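Local coordinates for MAU2 chromatid cohesion factor homolog (Saccharomyces cerevisiae, PDB 4XDN), which forms a complex with SCC2 that is required for the association of cohesin with chromosomes, and so takes part in sister chromatid cohesion, at residues R345-I359 with Y379-E393. Numbering follows the deposited sequence.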
ATOM      1  N   ARG A 345       2.526 -20.986   2.996  1.00 38.24           N
ATOM      2  CA  ARG A 345       3.777 -21.468   3.574  1.00 40.58           C
ATOM      3  C   ARG A 345       4.761 -21.914   2.499  1.00 41.23           C
ATOM      4  O   ARG A 345       5.972 -21.915   2.722  1.00 42.26           O
ATOM      5  CB  ARG A 345       3.516 -22.626   4.540  1.00 40.44           C
ATOM      6  CG  ARG A 345       3.289 -22.202   5.983  1.00 41.08           C
ATOM      7  CD  ARG A 345       3.098 -23.412   6.890  1.00 42.48           C
ATOM      8  NE  ARG A 345       1.880 -24.150   6.564  1.00 42.51           N
ATOM      9  CZ  ARG A 345       0.659 -23.802   6.964  1.00 41.68           C
ATOM     10  NH1 ARG A 345       0.477 -22.719   7.710  1.00 39.92           N
ATOM     11  NH2 ARG A 345      -0.385 -24.540   6.610  1.00 43.28           N
ATOM     12  N   LYS A 346       4.237 -22.292   1.336  1.00 40.39           N
ATOM     13  CA  LYS A 346       5.072 -22.784   0.248  1.00 40.92           C
ATOM     14  C   LYS A 346       5.568 -21.670  -0.670  1.00 42.11           C
ATOM     15  O   LYS A 346       6.721 -21.693  -1.103  1.00 44.53           O
ATOM     16  CB  LYS A 346       4.306 -23.815  -0.587  1.00 43.03           C
ATOM     17  CG  LYS A 346       5.102 -24.324  -1.781  1.00 46.72           C
ATOM     18  CD  LYS A 346       4.381 -25.419  -2.544  1.00 50.28           C
ATOM     19  CE  LYS A 346       5.311 -26.054  -3.569  1.00 52.49           C
ATOM     20  NZ  LYS A 346       4.587 -26.875  -4.577  1.00 54.45           N
ATOM     21  N   PHE A 347       4.705 -20.702  -0.964  1.00 40.67           N
ATOM     22  CA  PHE A 347       4.979 -19.747  -2.035  1.00 39.02           C
ATOM     23  C   PHE A 347       5.381 -18.350  -1.561  1.00 38.25           C
ATOM     24  O   PHE A 347       5.856 -17.543  -2.363  1.00 39.20           O
ATOM     25  CB  PHE A 347       3.761 -19.654  -2.956  1.00 37.58           C
ATOM     26  CG  PHE A 347       3.592 -20.858  -3.837  1.00 39.41           C
ATOM     27  CD1 PHE A 347       4.508 -21.128  -4.844  1.00 39.62           C
ATOM     28  CD2 PHE A 347       2.531 -21.728  -3.653  1.00 40.53           C
ATOM     29  CE1 PHE A 347       4.364 -22.239  -5.653  1.00 41.66           C
ATOM     30  CE2 PHE A 347       2.381 -22.841  -4.460  1.00 42.27           C
ATOM     31  CZ  PHE A 347       3.300 -23.099  -5.461  1.00 42.20           C
ATOM     32  N   LEU A 348       5.208 -18.056  -0.279  1.00 34.97           N
ATOM     33  CA  LEU A 348       5.784 -16.834   0.267  1.00 33.51           C
ATOM     34  C   LEU A 348       7.312 -16.912   0.188  1.00 33.08           C
ATOM     35  O   LEU A 348       7.965 -15.929  -0.159  1.00 31.98           O
ATOM     36  CB  LEU A 348       5.325 -16.589   1.708  1.00 31.23           C
ATOM     37  CG  LEU A 348       4.008 -15.819   1.894  1.00 31.83           C
ATOM     38  CD1 LEU A 348       3.691 -15.667   3.373  1.00 31.35           C
ATOM     39  CD2 LEU A 348       4.044 -14.444   1.232  1.00 35.14           C
ATOM     40  N   PRO A 349       7.888 -18.083   0.510  1.00 36.61           N
ATOM     41  CA  PRO A 349       9.320 -18.280   0.261  1.00 35.89           C
ATOM     42  C   PRO A 349       9.715 -18.060  -1.198  1.00 34.12           C
ATOM     43  O   PRO A 349      10.810 -17.567  -1.460  1.00 36.08           O
ATOM     44  CB  PRO A 349       9.542 -19.736   0.669  1.00 39.06           C
ATOM     45  CG  PRO A 349       8.532 -19.975   1.719  1.00 40.01           C
ATOM     46  CD  PRO A 349       7.327 -19.174   1.329  1.00 38.66           C
ATOM     47  N   LYS A 350       8.838 -18.417  -2.132  1.00 32.71           N
ATOM     48  CA  LYS A 350       9.120 -18.214  -3.549  1.00 34.75           C
ATOM     49  C   LYS A 350       9.119 -16.726  -3.887  1.00 33.29           C
ATOM     50  O   LYS A 350      10.000 -16.245  -4.600  1.00 33.37           O
ATOM     51  CB  LYS A 350       8.101 -18.954  -4.419  1.00 38.87           C
ATOM     52  CG  LYS A 350       8.265 -18.700  -5.911  1.00 45.12           C
ATOM     53  CD  LYS A 350       7.335 -19.580  -6.733  1.00 51.97           C
ATOM     54  CE  LYS A 350       7.402 -19.226  -8.214  1.00 56.18           C
ATOM     55  NZ  LYS A 350       6.371 -19.954  -9.005  1.00 58.96           N
ATOM     56  N   VAL A 351       8.123 -16.008  -3.375  1.00 32.24           N
ATOM     57  CA  VAL A 351       8.056 -14.559  -3.526  1.00 33.41           C
ATOM     58  C   VAL A 351       9.321 -13.926  -2.962  1.00 34.11           C
ATOM     59  O   VAL A 351       9.896 -13.012  -3.558  1.00 32.08           O
ATOM     60  CB  VAL A 351       6.819 -13.971  -2.808  1.00 33.98           C
ATOM     61  CG1 VAL A 351       6.817 -12.445  -2.875  1.00 32.83           C
ATOM     62  CG2 VAL A 351       5.539 -14.535  -3.410  1.00 34.67           C
ATOM     63  N   TYR A 352       9.749 -14.422  -1.806  1.00 32.64           N
ATOM     64  CA  TYR A 352      10.956 -13.929  -1.159  1.00 32.43           C
ATOM     65  C   TYR A 352      12.175 -14.135  -2.057  1.00 34.61           C
ATOM     66  O   TYR A 352      12.895 -13.182  -2.360  1.00 33.24           O
ATOM     67  CB  TYR A 352      11.158 -14.629   0.184  1.00 32.53           C
ATOM     68  CG  TYR A 352      12.268 -14.046   1.026  1.00 31.70           C
ATOM     69  CD1 TYR A 352      13.572 -14.509   0.903  1.00 35.52           C
ATOM     70  CD2 TYR A 352      12.014 -13.041   1.950  1.00 30.69           C
ATOM     71  CE1 TYR A 352      14.593 -13.983   1.673  1.00 38.11           C
ATOM     72  CE2 TYR A 352      13.030 -12.510   2.726  1.00 33.23           C
ATOM     73  CZ  TYR A 352      14.318 -12.986   2.582  1.00 36.29           C
ATOM     74  OH  TYR A 352      15.338 -12.467   3.346  1.00 38.75           O
ATOM     75  N   SER A 353      12.395 -15.374  -2.490  1.00 36.22           N
ATOM     76  CA  SER A 353      13.555 -15.701  -3.318  1.00 38.69           C
ATOM     77  C   SER A 353      13.512 -15.001  -4.678  1.00 36.64           C
ATOM     78  O   SER A 353      14.545 -14.555  -5.179  1.00 36.54           O
ATOM     79  CB  SER A 353      13.658 -17.214  -3.524  1.00 41.73           C
ATOM     80  OG  SER A 353      12.559 -17.707  -4.269  1.00 44.29           O
ATOM     81  N   THR A 354      12.328 -14.916  -5.278  1.00 35.97           N
ATOM     82  CA  THR A 354      12.173 -14.216  -6.551  1.00 36.09           C
ATOM     83  C   THR A 354      12.582 -12.761  -6.388  1.00 35.50           C
ATOM     84  O   THR A 354      13.315 -12.211  -7.211  1.00 36.30           O
ATOM     85  CB  THR A 354      10.720 -14.280  -7.073  1.00 36.93           C
ATOM     86  OG1 THR A 354      10.382 -15.633  -7.393  1.00 38.70           O
ATOM     87  CG2 THR A 354      10.544 -13.414  -8.324  1.00 36.77           C
ATOM     88  N   THR A 355      12.099 -12.149  -5.313  1.00 33.85           N
ATOM     89  CA  THR A 355      12.379 -10.752  -5.017  1.00 33.74           C
ATOM     90  C   THR A 355      13.875 -10.527  -4.818  1.00 33.98           C
ATOM     91  O   THR A 355      14.422  -9.526  -5.278  1.00 32.83           O
ATOM     92  CB  THR A 355      11.608 -10.292  -3.764  1.00 31.59           C
ATOM     93  OG1 THR A 355      10.200 -10.409  -4.008  1.00 28.87           O
ATOM     94  CG2 THR A 355      11.932  -8.851  -3.406  1.00 31.00           C
ATOM     95  N   GLN A 356      14.532 -11.460  -4.135  1.00 33.84           N
ATOM     96  CA  GLN A 356      15.977 -11.377  -3.936  1.00 35.78           C
ATOM     97  C   GLN A 356      16.710 -11.325  -5.272  1.00 35.37           C
ATOM     98  O   GLN A 356      17.674 -10.575  -5.430  1.00 36.33           O
ATOM     99  CB  GLN A 356      16.481 -12.561  -3.114  1.00 40.94           C
ATOM    100  CG  GLN A 356      16.173 -12.469  -1.632  1.00 43.03           C
ATOM    101  CD  GLN A 356      16.739 -13.639  -0.851  1.00 46.62           C
ATOM    102  OE1 GLN A 356      16.636 -14.793  -1.272  1.00 46.03           O
ATOM    103  NE2 GLN A 356      17.354 -13.344   0.288  1.00 48.95           N
ATOM    104  N   LYS A 357      16.248 -12.125  -6.229  1.00 37.39           N
ATOM    105  CA  LYS A 357      16.855 -12.166  -7.555  1.00 41.53           C
ATOM    106  C   LYS A 357      16.569 -10.888  -8.345  1.00 37.94           C
ATOM    107  O   LYS A 357      17.415 -10.425  -9.111  1.00 34.46           O
ATOM    108  CB  LYS A 357      16.359 -13.390  -8.331  1.00 47.16           C
ATOM    109  CG  LYS A 357      17.035 -14.691  -7.927  1.00 54.41           C
ATOM    110  CD  LYS A 357      16.530 -15.867  -8.752  1.00 61.91           C
ATOM    111  CE  LYS A 357      17.675 -16.630  -9.410  1.00 68.75           C
ATOM    112  NZ  LYS A 357      18.333 -15.851 -10.501  1.00 71.02           N
ATOM    113  N   LEU A 358      15.378 -10.323  -8.163  1.00 38.80           N
ATOM    114  CA  LEU A 358      15.024  -9.075  -8.828  1.00 37.26           C
ATOM    115  C   LEU A 358      15.950  -7.958  -8.365  1.00 35.10           C
ATOM    116  O   LEU A 358      16.384  -7.127  -9.165  1.00 38.59           O
ATOM    117  CB  LEU A 358      13.565  -8.705  -8.555  1.00 38.58           C
ATOM    118  CG  LEU A 358      12.498  -9.571  -9.234  1.00 41.62           C
ATOM    119  CD1 LEU A 358      11.106  -9.172  -8.754  1.00 41.54           C
ATOM    120  CD2 LEU A 358      12.588  -9.470 -10.751  1.00 43.10           C
ATOM    121  N   ILE A 359      16.253  -7.946  -7.072  1.00 32.15           N
ATOM    122  CA  ILE A 359      17.208  -6.995  -6.519  1.00 34.09           C
ATOM    123  C   ILE A 359      18.595  -7.236  -7.106  1.00 38.57           C
ATOM    124  O   ILE A 359      19.252  -6.309  -7.579  1.00 36.15           O
ATOM    125  CB  ILE A 359      17.277  -7.098  -4.983  1.00 35.63           C
ATOM    126  CG1 ILE A 359      15.939  -6.692  -4.366  1.00 34.66           C
ATOM    127  CG2 ILE A 359      18.398  -6.217  -4.426  1.00 37.25           C
ATOM    128  CD1 ILE A 359      15.806  -7.052  -2.902  1.00 37.62           C
ATOM    129  N   TYR A 379      11.367  -3.429  -3.263  1.00 29.83           N
ATOM    130  CA  TYR A 379      11.686  -4.851  -3.243  1.00 31.05           C
ATOM    131  C   TYR A 379      11.939  -5.312  -1.813  1.00 31.38           C
ATOM    132  O   TYR A 379      11.505  -6.392  -1.416  1.00 29.94           O
ATOM    133  CB  TYR A 379      12.914  -5.152  -4.112  1.00 32.06           C
ATOM    134  CG  TYR A 379      12.665  -5.170  -5.605  1.00 34.90           C
ATOM    135  CD1 TYR A 379      11.486  -5.680  -6.134  1.00 36.65           C
ATOM    136  CD2 TYR A 379      13.622  -4.687  -6.491  1.00 37.54           C
ATOM    137  CE1 TYR A 379      11.264  -5.703  -7.498  1.00 38.17           C
ATOM    138  CE2 TYR A 379      13.406  -4.706  -7.856  1.00 38.80           C
ATOM    139  CZ  TYR A 379      12.225  -5.215  -8.353  1.00 40.57           C
ATOM    140  OH  TYR A 379      12.004  -5.236  -9.709  1.00 45.69           O
ATOM    141  N   LYS A 380      12.638  -4.488  -1.040  1.00 29.92           N
ATOM    142  CA  LYS A 380      12.951  -4.828   0.342  1.00 31.95           C
ATOM    143  C   LYS A 380      11.687  -4.866   1.196  1.00 30.38           C
ATOM    144  O   LYS A 380      11.583  -5.669   2.122  1.00 29.47           O
ATOM    145  CB  LYS A 380      13.959  -3.835   0.921  1.00 32.95           C
ATOM    146  CG  LYS A 380      15.384  -4.057   0.426  1.00 34.97           C
ATOM    147  CD  LYS A 380      16.256  -2.825   0.612  1.00 37.37           C
ATOM    148  CE  LYS A 380      16.367  -2.424   2.072  1.00 40.60           C
ATOM    149  NZ  LYS A 380      17.245  -1.233   2.250  1.00 43.29           N
ATOM    150  N   SER A 381      10.723  -4.010   0.877  1.00 29.39           N
ATOM    151  CA  SER A 381       9.455  -4.001   1.600  1.00 32.29           C
ATOM    152  C   SER A 381       8.699  -5.297   1.334  1.00 31.31           C
ATOM    153  O   SER A 381       8.022  -5.820   2.217  1.00 34.08           O
ATOM    154  CB  SER A 381       8.601  -2.796   1.198  1.00 35.93           C
ATOM    155  OG  SER A 381       8.077  -2.952  -0.108  1.00 39.00           O
ATOM    156  N   ILE A 382       8.818  -5.810   0.113  1.00 30.70           N
ATOM    157  CA  ILE A 382       8.193  -7.079  -0.241  1.00 30.60           C
ATOM    158  C   ILE A 382       8.812  -8.200   0.585  1.00 32.77           C
ATOM    159  O   ILE A 382       8.100  -9.079   1.072  1.00 30.72           O
ATOM    160  CB  ILE A 382       8.334  -7.389  -1.748  1.00 30.55           C
ATOM    161  CG1 ILE A 382       7.498  -6.394  -2.559  1.00 30.15           C
ATOM    162  CG2 ILE A 382       7.891  -8.825  -2.054  1.00 31.69           C
ATOM    163  CD1 ILE A 382       7.637  -6.524  -4.068  1.00 31.84           C
ATOM    164  N   LEU A 383      10.132  -8.171   0.746  1.00 33.23           N
ATOM    165  CA  LEU A 383      10.809  -9.135   1.610  1.00 33.79           C
ATOM    166  C   LEU A 383      10.250  -9.035   3.026  1.00 33.49           C
ATOM    167  O   LEU A 383      10.048 -10.045   3.699  1.00 34.05           O
ATOM    168  CB  LEU A 383      12.322  -8.903   1.630  1.00 33.40           C
ATOM    169  CG  LEU A 383      13.102  -9.052   0.321  1.00 34.91           C
ATOM    170  CD1 LEU A 383      14.577  -8.743   0.553  1.00 35.54           C
ATOM    171  CD2 LEU A 383      12.942 -10.445  -0.275  1.00 38.47           C
ATOM    172  N   GLU A 384       9.998  -7.807   3.469  1.00 33.60           N
ATOM    173  CA  GLU A 384       9.484  -7.574   4.811  1.00 35.94           C
ATOM    174  C   GLU A 384       8.051  -8.084   4.947  1.00 34.88           C
ATOM    175  O   GLU A 384       7.656  -8.556   6.014  1.00 32.83           O
ATOM    176  CB  GLU A 384       9.559  -6.087   5.159  1.00 40.18           C
ATOM    177  CG  GLU A 384      10.977  -5.599   5.413  1.00 44.93           C
ATOM    178  CD  GLU A 384      11.072  -4.089   5.507  1.00 49.77           C
ATOM    179  OE1 GLU A 384      10.022  -3.414   5.437  1.00 51.65           O
ATOM    180  OE2 GLU A 384      12.201  -3.574   5.646  1.00 52.75           O
ATOM    181  N   PHE A 385       7.278  -7.996   3.867  1.00 34.58           N
ATOM    182  CA  PHE A 385       5.923  -8.535   3.859  1.00 31.92           C
ATOM    183  C   PHE A 385       5.947 -10.058   3.978  1.00 32.96           C
ATOM    184  O   PHE A 385       5.122 -10.644   4.678  1.00 32.62           O
ATOM    185  CB  PHE A 385       5.174  -8.127   2.588  1.00 28.69           C
ATOM    186  CG  PHE A 385       4.604  -6.734   2.632  1.00 28.93           C
ATOM    187  CD1 PHE A 385       3.649  -6.389   3.572  1.00 29.63           C
ATOM    188  CD2 PHE A 385       5.005  -5.776   1.713  1.00 28.74           C
ATOM    189  CE1 PHE A 385       3.118  -5.111   3.608  1.00 31.69           C
ATOM    190  CE2 PHE A 385       4.476  -4.497   1.743  1.00 28.85           C
ATOM    191  CZ  PHE A 385       3.533  -4.164   2.691  1.00 29.62           C
ATOM    192  N   CYS A 386       6.897 -10.691   3.295  1.00 32.76           N
ATOM    193  CA  CYS A 386       7.013 -12.145   3.308  1.00 33.96           C
ATOM    194  C   CYS A 386       7.280 -12.669   4.713  1.00 36.44           C
ATOM    195  O   CYS A 386       6.665 -13.641   5.148  1.00 37.17           O
ATOM    196  CB  CYS A 386       8.128 -12.606   2.367  1.00 34.91           C
ATOM    197  SG  CYS A 386       7.751 -12.435   0.603  1.00 32.45           S
ATOM    198  N   GLU A 387       8.159 -12.001   5.426  1.00 36.29           N
ATOM    199  CA  GLU A 387       8.507 -12.367   6.768  1.00 38.55           C
ATOM    200  C   GLU A 387       7.378 -12.105   7.711  1.00 36.71           C
ATOM    201  O   GLU A 387       7.120 -12.848   8.595  1.00 35.08           O
ATOM    202  CB  GLU A 387       9.697 -11.559   7.266  1.00 42.52           C
ATOM    203  CG  GLU A 387      11.042 -11.955   6.734  1.00 48.28           C
ATOM    204  CD  GLU A 387      11.518 -13.302   7.209  1.00 54.61           C
ATOM    205  OE1 GLU A 387      10.914 -13.861   8.147  1.00 56.20           O
ATOM    206  OE2 GLU A 387      12.502 -13.796   6.630  1.00 59.07           O
ATOM    207  N   PHE A 388       6.733 -10.996   7.521  1.00 33.28           N
ATOM    208  CA  PHE A 388       5.641 -10.602   8.406  1.00 31.80           C
ATOM    209  C   PHE A 388       4.493 -11.604   8.339  1.00 32.54           C
ATOM    210  O   PHE A 388       3.984 -12.043   9.368  1.00 31.59           O
ATOM    211  CB  PHE A 388       5.123  -9.205   8.056  1.00 30.71           C
ATOM    212  CG  PHE A 388       3.850  -8.840   8.772  1.00 27.98           C
ATOM    213  CD1 PHE A 388       3.878  -8.417  10.090  1.00 27.83           C
ATOM    214  CD2 PHE A 388       2.626  -8.932   8.131  1.00 27.11           C
ATOM    215  CE1 PHE A 388       2.712  -8.088  10.755  1.00 27.06           C
ATOM    216  CE2 PHE A 388       1.454  -8.604   8.791  1.00 28.07           C
ATOM    217  CZ  PHE A 388       1.498  -8.181  10.104  1.00 27.44           C
ATOM    218  N   TYR A 389       4.086 -11.958   7.125  1.00 32.31           N
ATOM    219  CA  TYR A 389       2.961 -12.864   6.941  1.00 32.98           C
ATOM    220  C   TYR A 389       3.333 -14.303   7.278  1.00 34.34           C
ATOM    221  O   TYR A 389       2.460 -15.118   7.568  1.00 32.69           O
ATOM    222  CB  TYR A 389       2.430 -12.776   5.508  1.00 31.43           C
ATOM    223  CG  TYR A 389       1.618 -11.525   5.255  1.00 29.23           C
ATOM    224  CD1 TYR A 389       0.402 -11.326   5.897  1.00 29.48           C
ATOM    225  CD2 TYR A 389       2.065 -10.545   4.378  1.00 26.48           C
ATOM    226  CE1 TYR A 389      -0.345 -10.184   5.676  1.00 28.70           C
ATOM    227  CE2 TYR A 389       1.322  -9.399   4.149  1.00 28.39           C
ATOM    228  CZ  TYR A 389       0.117  -9.226   4.802  1.00 29.31           C
ATOM    229  OH  TYR A 389      -0.630  -8.092   4.584  1.00 32.47           O
ATOM    230  N   LYS A 390       4.626 -14.614   7.235  1.00 35.38           N
ATOM    231  CA  LYS A 390       5.109 -15.912   7.694  1.00 36.41           C
ATOM    232  C   LYS A 390       4.855 -16.033   9.192  1.00 36.23           C
ATOM    233  O   LYS A 390       4.317 -17.034   9.668  1.00 36.93           O
ATOM    234  CB  LYS A 390       6.599 -16.079   7.393  1.00 38.08           C
ATOM    235  CG  LYS A 390       7.150 -17.468   7.691  1.00 42.31           C
ATOM    236  CD  LYS A 390       8.672 -17.459   7.748  1.00 47.05           C
ATOM    237  CE  LYS A 390       9.238 -18.870   7.781  1.00 53.52           C
ATOM    238  NZ  LYS A 390      10.711 -18.882   7.999  1.00 56.73           N
ATOM    239  N   VAL A 391       5.249 -14.997   9.923  1.00 33.71           N
ATOM    240  CA  VAL A 391       5.030 -14.934  11.360  1.00 34.53           C
ATOM    241  C   VAL A 391       3.536 -14.919  11.672  1.00 33.96           C
ATOM    242  O   VAL A 391       3.087 -15.590  12.600  1.00 31.81           O
ATOM    243  CB  VAL A 391       5.716 -13.687  11.968  1.00 34.38           C
ATOM    244  CG1 VAL A 391       5.313 -13.466  13.435  1.00 34.96           C
ATOM    245  CG2 VAL A 391       7.224 -13.818  11.854  1.00 33.88           C
ATOM    246  N   TRP A 392       2.766 -14.167  10.892  1.00 31.83           N
ATOM    247  CA  TRP A 392       1.339 -14.057  11.155  1.00 30.25           C
ATOM    248  C   TRP A 392       0.640 -15.398  10.975  1.00 30.33           C
ATOM    249  O   TRP A 392      -0.191 -15.786  11.797  1.00 29.97           O
ATOM    250  CB  TRP A 392       0.684 -13.015  10.250  1.00 30.06           C
ATOM    251  CG  TRP A 392      -0.672 -12.631  10.751  1.00 27.95           C
ATOM    252  CD1 TRP A 392      -1.853 -13.259  10.485  1.00 26.89           C
ATOM    253  CD2 TRP A 392      -0.984 -11.542  11.628  1.00 26.94           C
ATOM    254  NE1 TRP A 392      -2.885 -12.626  11.138  1.00 27.26           N
ATOM    255  CE2 TRP A 392      -2.377 -11.569  11.846  1.00 26.00           C
ATOM    256  CE3 TRP A 392      -0.223 -10.547  12.249  1.00 27.19           C
ATOM    257  CZ2 TRP A 392      -3.023 -10.636  12.655  1.00 24.62           C
ATOM    258  CZ3 TRP A 392      -0.868  -9.622  13.051  1.00 26.38           C
ATOM    259  CH2 TRP A 392      -2.254  -9.675  13.248  1.00 24.28           C
ATOM    260  N   GLU A 393       0.976 -16.110   9.903  1.00 29.10           N
ATOM    261  CA  GLU A 393       0.333 -17.388   9.635  1.00 32.76           C
ATOM    262  C   GLU A 393       0.698 -18.412  10.709  1.00 33.39           C
ATOM    263  O   GLU A 393      -0.124 -19.247  11.080  1.00 32.69           O
ATOM    264  CB  GLU A 393       0.714 -17.922   8.252  1.00 34.16           C
ATOM    265  CG  GLU A 393      -0.108 -19.144   7.857  1.00 37.41           C
ATOM    266  CD  GLU A 393       0.211 -19.666   6.471  1.00 41.03           C
ATOM    267  OE1 GLU A 393       1.230 -19.243   5.886  1.00 42.66           O
ATOM    268  OE2 GLU A 393      -0.567 -20.507   5.970  1.00 43.32           O
TER
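Helices 339-360 and 369-398 pack as an antiparallel hairpin in this mostly helical chain, consistent with the TPR-like helix array of the Scc4/Mau2 family, and L383 enters a hole formed by Y352, T355, Q356 and I359. The segment axes approach to 9.1 Å at 161°, burying 820 Å² in total. The Y352 ring is the knob's first wall: L383 CD2 stands over one face, 3.7 Å from its centroid and 19° off the normal, a CH-pi contact. T355 CG2, 3.7 Å from L383 CD2, and I359 CD1 wall it further. With CG anti to the backbone N (chi1 -172°), the Y352 ring swings alongside the partner helix, where C386 CB meets its edge. Apolar contacts continue through mid-interface: C386 SG packs on V351 CG1 (3.6 Å), L348 CD1 on Y389 CB (3.8 Å). At one end, L358 CB covers a Y379 ring face, and I359 CG1 presses on Y379 CB at 3.4 Å; an alanine here would probably open a gap beside L358 and strip I359 CG1 of its ring contacts. At the other, R345 NH1 and E393 OE2 form a 3.0 Å salt bridge by charge alone, the oxygen well out of the guanidinium plane; N342 and the C336 carbonyl hold R345 NH2. Helix 317-331 packs against V351 and Y389, N322 bonding T355 OG1; helix 415-426 meets F388 and W392, and another protein's backbone binds Y389 OH.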